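Local coordinates for protein probable cobalt-precorrin-6B C(15)-methyltransferase (decarboxylating) (Methanothermobacter thermautotrophicus, PDB 1KXZ) that probably methylates C-15 of cobalt-precorrin-6B with S-adenosyl-L-methionine and then decarboxylates C-12, giving cobalt-precorrin-7 in anaerobic cobalamin biosynthesis, at residues E50-V55 and H78-N83. Sequence-based numbering, arbitrary orientation.
Sequences ELAGRV and HGLGDN
Asn83 reaches the end of helix 46-52 through its side-chain amide. Its CB points toward segment 50-55. With chi1 at 66°, CG stands between the backbone N and the carbonyl carbon, and the amide comes within bonding distance of Ala52 O. Asn83 CG lies 3.7 Å from Ala52 O. Asn83 OD1 rests beside the Ala52 methyl, 3.8 Å from Ala52 CB. ND2, at the tip, does the bonding. Asn83 ND2 donates to Ala52 O at 2.8 Å (158°). It comes in on a lone pair in the carbonyl plane, and Ala52 O lies close to the plane of the Asn83 amide. Asn83 ND2 also makes a weak, bent bond to Val55 O at 2.9 Å (121°), and a further hydrogen bond to Arg56 O.

The other half of the contact is apolar. Leu80 CB meets Ala52 CB at 4.0 Å, and Leu80 CD1 touches the same methyl. Leu80 CD2 lies over the backbone of Gly53, 4.1 Å from Gly53 N. Leu80 also packs on Leu49 of helix 46-52.

The contact joins two connections of the Rossmann-like methyltransferase domain, those leading into the neighbouring parallel strands 57-62 and 84-88. Losing the amide, as with an alanine at Asn83, is likely to leave the carbonyls of Ala52, Val55 and Arg56 without this donor. One amide nitrogen thus ties the last residue of helix 46-52 and the turn after it to the residue just before strand 84-88, mainly through the straighter bond to Ala52 O.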
loop_
_atom_site.group_PDB
_atom_site.type_symbol
_atom_site.label_atom_id
_atom_site.label_comp_id
_atom_site.label_asym_id
_atom_site.label_seq_id
_atom_site.Cartn_x
_atom_site.Cartn_y
_atom_site.Cartn_z
ATOM N N GLU A 50 -13.002 20.999 7.720
ATOM C CA GLU A 50 -12.005 20.803 8.746
ATOM C C GLU A 50 -11.272 22.088 9.110
ATOM O O GLU A 50 -11.000 22.374 10.279
ATOM C CB GLU A 50 -11.021 19.702 8.322
ATOM C CG GLU A 50 -11.654 18.312 8.115
ATOM C CD GLU A 50 -12.610 17.856 9.262
ATOM O OE1 GLU A 50 -12.372 18.166 10.474
ATOM O OE2 GLU A 50 -13.610 17.164 8.936
ATOM N N LEU A 51 -10.976 22.883 8.104
ATOM C CA LEU A 51 -10.279 24.138 8.326
ATOM C C LEU A 51 -11.204 25.167 8.957
ATOM O O LEU A 51 -10.824 25.873 9.892
ATOM C CB LEU A 51 -9.738 24.675 7.002
ATOM C CG LEU A 51 -8.450 24.080 6.404
ATOM C CD1 LEU A 51 -8.166 24.710 5.047
ATOM C CD2 LEU A 51 -7.294 24.355 7.330
ATOM N N ALA A 52 -12.428 25.234 8.456
ATOM C CA ALA A 52 -13.409 26.164 8.971
ATOM C C ALA A 52 -13.418 26.109 10.504
ATOM O O ALA A 52 -13.304 27.143 11.176
ATOM C CB ALA A 52 -14.787 25.824 8.420
ATOM N N GLY A 53 -13.456 24.899 11.056
ATOM C CA GLY A 53 -13.485 24.776 12.501
ATOM C C GLY A 53 -12.199 25.079 13.261
ATOM O O GLY A 53 -12.225 25.086 14.498
ATOM N N ARG A 54 -11.085 25.356 12.589
ATOM C CA ARG A 54 -9.843 25.578 13.339
ATOM C C ARG A 54 -9.055 26.839 13.034
ATOM O O ARG A 54 -8.091 27.161 13.756
ATOM C CB ARG A 54 -8.915 24.366 13.202
ATOM C CG ARG A 54 -9.621 23.041 13.407
ATOM C CD ARG A 54 -8.680 21.863 13.347
ATOM N NE ARG A 54 -9.398 20.638 12.978
ATOM C CZ ARG A 54 -8.829 19.439 12.889
ATOM N NH1 ARG A 54 -7.531 19.296 13.151
ATOM N NH2 ARG A 54 -9.553 18.387 12.503
ATOM N N VAL A 55 -9.418 27.530 11.951
ATOM C CA VAL A 55 -8.716 28.758 11.562
ATOM C C VAL A 55 -9.639 29.974 11.532
ATOM O O VAL A 55 -10.870 29.841 11.549
ATOM C CB VAL A 55 -8.044 28.633 10.192
ATOM C CG1 VAL A 55 -7.052 27.527 10.195
ATOM C CG2 VAL A 55 -9.068 28.385 9.153
ATOM N N HIS A 78 -23.073 21.127 8.825
ATOM C CA HIS A 78 -22.224 21.055 9.991
ATOM C C HIS A 78 -22.073 22.411 10.664
ATOM O O HIS A 78 -21.135 22.620 11.423
ATOM C CB HIS A 78 -20.860 20.401 9.623
ATOM C CG HIS A 78 -20.986 19.067 8.924
ATOM N ND1 HIS A 78 -21.191 17.878 9.598
ATOM C CD2 HIS A 78 -21.023 18.752 7.601
ATOM C CE1 HIS A 78 -21.358 16.897 8.724
ATOM N NE2 HIS A 78 -21.257 17.397 7.504
ATOM N N GLY A 79 -23.005 23.319 10.371
ATOM C CA GLY A 79 -23.032 24.646 10.974
ATOM C C GLY A 79 -21.775 25.493 10.959
ATOM O O GLY A 79 -21.522 26.298 11.878
ATOM N N LEU A 80 -20.959 25.296 9.934
ATOM C CA LEU A 80 -19.728 26.064 9.777
ATOM C C LEU A 80 -20.010 26.976 8.601
ATOM O O LEU A 80 -21.136 27.004 8.097
ATOM C CB LEU A 80 -18.565 25.134 9.448
ATOM C CG LEU A 80 -18.229 24.121 10.526
ATOM C CD1 LEU A 80 -17.393 23.019 9.961
ATOM C CD2 LEU A 80 -17.512 24.829 11.643
ATOM N N GLY A 81 -19.022 27.730 8.159
ATOM C CA GLY A 81 -19.283 28.581 7.021
ATOM C C GLY A 81 -19.348 30.041 7.362
ATOM O O GLY A 81 -19.263 30.890 6.489
ATOM N N ASP A 82 -19.507 30.342 8.639
ATOM C CA ASP A 82 -19.547 31.728 9.069
ATOM C C ASP A 82 -18.209 32.360 8.679
ATOM O O ASP A 82 -18.152 33.461 8.139
ATOM C CB ASP A 82 -19.781 31.817 10.594
ATOM C CG ASP A 82 -21.245 31.506 10.995
ATOM O OD1 ASP A 82 -22.045 32.475 11.157
ATOM O OD2 ASP A 82 -21.582 30.297 11.142
ATOM N N ASN A 83 -17.135 31.612 8.869
ATOM C CA ASN A 83 -15.803 32.089 8.533
ATOM C C ASN A 83 -15.281 31.500 7.227
ATOM O O ASN A 83 -14.073 31.324 7.082
ATOM C CB ASN A 83 -14.831 31.722 9.632
ATOM C CG ASN A 83 -14.645 30.240 9.746
ATOM O OD1 ASN A 83 -15.549 29.465 9.405
ATOM N ND2 ASN A 83 -13.491 29.822 10.239
#